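Local structure of arginase (Trypanosoma brucei brucei, 4RHJ) at residues Glu77-Asp82 and Phe95-Asn100. The protein is of unknown function but has the arginase-deacetylase fold and belongs to the arginase family, although it evolved without the binuclear manganese cluster. Sequence-based numbering, arbitrary orientation.
Sequences ELTIHD and FMPVLN
Thr79 splits its side chain between two residues of strand 95-103. From CB, the methyl CG2 runs over one face of the Phe95 ring, a CH-pi contact with CG2 3.9 Å from the ring centroid, while OG1 drops toward Pro97 and stands 3.1 Å from its CA. The torsion chi1 of 90° makes this division, setting CG2 beside the backbone N and opposite the carbonyl carbon. Just past OG1 lies the His81 imidazole, whose NE2 is 3.3 Å from Pro97 CB; the proline meets that ring at its edge, near the plane. At the rim of the Phe95 ring, Glu77 reaches out with an extended chain, its CG against Phe95 CD1, OE1 at the ring edge and in its plane, and its carboxylate turned 54° from the ring; Glu77 also packs on Arg206 of a neighbouring subunit.

Beneath these side chains the two strands run parallel. Strand 77-81 is an outermost strand of the chain's parallel sheet in the arginase-deacetylase fold, and strand 95-103 separates it from strand 46-50. Thr79 and His81 each use both N and O toward the neighbouring strand. Thr79 O accepts from Val98 N at 2.6 Å, nearly in line with the carbonyl, whereas Met96 O receives Thr79 N from above its carbonyl plane.

The other face of the sheet is greasy. Ile80 CD1 lies 3.5 Å from Val98 CB, the two side chains running alongside each other, and Leu78 CD2 meets Met96 CE; helix 303-316 covers Leu78 and Val98 through Ile316. Just past the end of strand 77-81, Asp82 OD1 comes 3.4 Å from Asn100 CB, while Asn100 OD1 is hydrogen-bonded to Gly102 N.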
ATOM      1  N   GLU A  77      14.072   0.528  23.120  1.00 31.20           N
ATOM      2  CA  GLU A  77      12.815  -0.116  23.501  1.00 35.05           C
ATOM      3  C   GLU A  77      11.946   0.762  24.422  1.00 40.49           C
ATOM      4  O   GLU A  77      12.449   1.328  25.396  1.00 25.52           O
ATOM      5  CB  GLU A  77      13.105  -1.475  24.170  1.00 43.22           C
ATOM      6  CG  GLU A  77      14.462  -1.593  24.886  1.00 33.50           C
ATOM      7  CD  GLU A  77      14.722  -2.998  25.443  1.00 34.95           C
ATOM      8  OE1 GLU A  77      15.811  -3.556  25.191  1.00 38.52           O
ATOM      9  OE2 GLU A  77      13.839  -3.543  26.137  1.00 34.68           O
ATOM     10  N   LEU A  78      10.649   0.875  24.112  1.00 17.44           N
ATOM     11  CA  LEU A  78       9.729   1.636  24.966  1.00 15.69           C
ATOM     12  C   LEU A  78       9.484   0.909  26.290  1.00 31.11           C
ATOM     13  O   LEU A  78       9.445  -0.326  26.326  1.00 33.58           O
ATOM     14  CB  LEU A  78       8.385   1.884  24.269  1.00 20.86           C
ATOM     15  CG  LEU A  78       8.229   2.666  22.964  1.00 16.26           C
ATOM     16  CD1 LEU A  78       6.783   2.586  22.533  1.00 30.03           C
ATOM     17  CD2 LEU A  78       8.676   4.126  23.068  1.00 11.35           C
ATOM     18  N   THR A  79       9.337   1.682  27.371  1.00 29.36           N
ATOM     19  CA  THR A  79       8.988   1.152  28.693  1.00 34.74           C
ATOM     20  C   THR A  79       7.841   1.992  29.305  1.00 21.21           C
ATOM     21  O   THR A  79       7.993   3.189  29.514  1.00 30.68           O
ATOM     22  CB  THR A  79      10.241   1.116  29.651  1.00 23.71           C
ATOM     23  OG1 THR A  79      10.361   2.333  30.385  1.00 25.44           O
ATOM     24  CG2 THR A  79      11.523   0.891  28.875  1.00 22.35           C
ATOM     25  N   ILE A  80       6.698   1.365  29.583  1.00 24.25           N
ATOM     26  CA  ILE A  80       5.480   2.093  29.980  1.00 23.86           C
ATOM     27  C   ILE A  80       5.105   1.980  31.474  1.00 23.68           C
ATOM     28  O   ILE A  80       4.828   0.890  31.986  1.00 21.87           O
ATOM     29  CB  ILE A  80       4.264   1.626  29.131  1.00 36.17           C
ATOM     30  CG1 ILE A  80       4.528   1.837  27.626  1.00 32.15           C
ATOM     31  CG2 ILE A  80       2.960   2.283  29.611  1.00 33.52           C
ATOM     32  CD1 ILE A  80       4.543   3.279  27.136  1.00 15.10           C
ATOM     33  N   HIS A  81       5.083   3.133  32.146  1.00 35.26           N
ATOM     34  CA  HIS A  81       4.810   3.255  33.587  1.00 29.92           C
ATOM     35  C   HIS A  81       3.589   4.112  33.883  1.00 28.62           C
ATOM     36  O   HIS A  81       3.373   5.154  33.263  1.00 26.70           O
ATOM     37  CB  HIS A  81       5.999   3.872  34.322  1.00 26.80           C
ATOM     38  CG  HIS A  81       7.312   3.600  33.675  1.00 23.11           C
ATOM     39  ND1 HIS A  81       8.057   2.475  33.951  1.00 30.97           N
ATOM     40  CD2 HIS A  81       8.005   4.289  32.742  1.00 28.11           C
ATOM     41  CE1 HIS A  81       9.163   2.495  33.232  1.00 29.11           C
ATOM     42  NE2 HIS A  81       9.155   3.586  32.490  1.00 18.46           N
ATOM     43  N   ASP A  82       2.815   3.690  34.871  1.00 42.17           N
ATOM     44  CA  ASP A  82       1.596   4.396  35.223  1.00 43.83           C
ATOM     45  C   ASP A  82       1.795   5.339  36.430  1.00 25.60           C
ATOM     46  O   ASP A  82       1.096   6.352  36.562  1.00 25.17           O
ATOM     47  CB  ASP A  82       0.485   3.369  35.474  1.00 26.71           C
ATOM     48  CG  ASP A  82       0.161   2.558  34.230  1.00 28.42           C
ATOM     49  OD1 ASP A  82       0.310   3.091  33.107  1.00 28.58           O
ATOM     50  OD2 ASP A  82      -0.240   1.389  34.369  1.00 34.76           O
ATOM     51  N   PHE A  95      16.613   2.547  26.930  1.00 27.62           N
ATOM     52  CA  PHE A  95      15.202   2.340  27.202  1.00 30.33           C
ATOM     53  C   PHE A  95      14.506   3.610  26.739  1.00 22.84           C
ATOM     54  O   PHE A  95      15.173   4.551  26.319  1.00 33.52           O
ATOM     55  CB  PHE A  95      14.942   2.071  28.689  1.00 23.56           C
ATOM     56  CG  PHE A  95      14.967   0.608  29.071  1.00 36.27           C
ATOM     57  CD1 PHE A  95      15.224  -0.376  28.131  1.00 44.59           C
ATOM     58  CD2 PHE A  95      14.714   0.218  30.378  1.00 42.86           C
ATOM     59  CE1 PHE A  95      15.241  -1.716  28.491  1.00 34.17           C
ATOM     60  CE2 PHE A  95      14.727  -1.123  30.736  1.00 31.40           C
ATOM     61  CZ  PHE A  95      14.992  -2.087  29.787  1.00 24.93           C
ATOM     62  N   MET A  96      13.181   3.638  26.782  1.00 20.22           N
ATOM     63  CA  MET A  96      12.430   4.877  26.547  1.00 26.56           C
ATOM     64  C   MET A  96      11.180   4.939  27.423  1.00 17.28           C
ATOM     65  O   MET A  96      10.073   4.653  26.947  1.00 28.57           O
ATOM     66  CB  MET A  96      12.032   5.009  25.083  1.00 30.73           C
ATOM     67  CG  MET A  96      12.754   6.106  24.337  1.00 29.52           C
ATOM     68  SD  MET A  96      13.568   5.403  22.912  1.00 31.54           S
ATOM     69  CE  MET A  96      12.273   4.366  22.284  1.00 30.06           C
ATOM     70  N   PRO A  97      11.358   5.320  28.701  1.00 20.28           N
ATOM     71  CA  PRO A  97      10.334   5.317  29.751  1.00 23.99           C
ATOM     72  C   PRO A  97       9.170   6.274  29.505  1.00 26.71           C
ATOM     73  O   PRO A  97       9.324   7.486  29.591  1.00 30.76           O
ATOM     74  CB  PRO A  97      11.126   5.732  31.000  1.00 26.41           C
ATOM     75  CG  PRO A  97      12.524   5.351  30.709  1.00 23.00           C
ATOM     76  CD  PRO A  97      12.677   5.678  29.255  1.00 38.07           C
ATOM     77  N   VAL A  98       7.994   5.726  29.235  1.00 22.88           N
ATOM     78  CA  VAL A  98       6.858   6.575  28.937  1.00 24.12           C
ATOM     79  C   VAL A  98       5.740   6.449  29.963  1.00 18.17           C
ATOM     80  O   VAL A  98       5.315   5.355  30.349  1.00 19.64           O
ATOM     81  CB  VAL A  98       6.311   6.295  27.527  1.00 37.05           C
ATOM     82  CG1 VAL A  98       4.875   6.786  27.390  1.00 23.98           C
ATOM     83  CG2 VAL A  98       7.216   6.936  26.475  1.00 29.28           C
ATOM     84  N   LEU A  99       5.278   7.619  30.382  1.00 29.02           N
ATOM     85  CA  LEU A  99       4.270   7.790  31.408  1.00 27.60           C
ATOM     86  C   LEU A  99       2.858   7.825  30.833  1.00 19.52           C
ATOM     87  O   LEU A  99       2.502   8.770  30.139  1.00 27.29           O
ATOM     88  CB  LEU A  99       4.553   9.088  32.160  1.00 26.45           C
ATOM     89  CG  LEU A  99       3.527   9.500  33.193  1.00 28.99           C
ATOM     90  CD1 LEU A  99       3.700   8.597  34.404  1.00 34.18           C
ATOM     91  CD2 LEU A  99       3.690  10.974  33.526  1.00 19.99           C
ATOM     92  N   ASN A 100       2.055   6.808  31.136  1.00 25.98           N
ATOM     93  CA  ASN A 100       0.669   6.755  30.669  1.00 30.97           C
ATOM     94  C   ASN A 100      -0.326   7.547  31.519  1.00 21.79           C
ATOM     95  O   ASN A 100      -0.701   7.116  32.619  1.00 31.31           O
ATOM     96  CB  ASN A 100       0.179   5.309  30.594  1.00 31.39           C
ATOM     97  CG  ASN A 100      -1.276   5.221  30.155  1.00 22.52           C
ATOM     98  OD1 ASN A 100      -1.724   6.005  29.322  1.00 17.41           O
ATOM     99  ND2 ASN A 100      -2.017   4.273  30.719  1.00 28.85           N
TER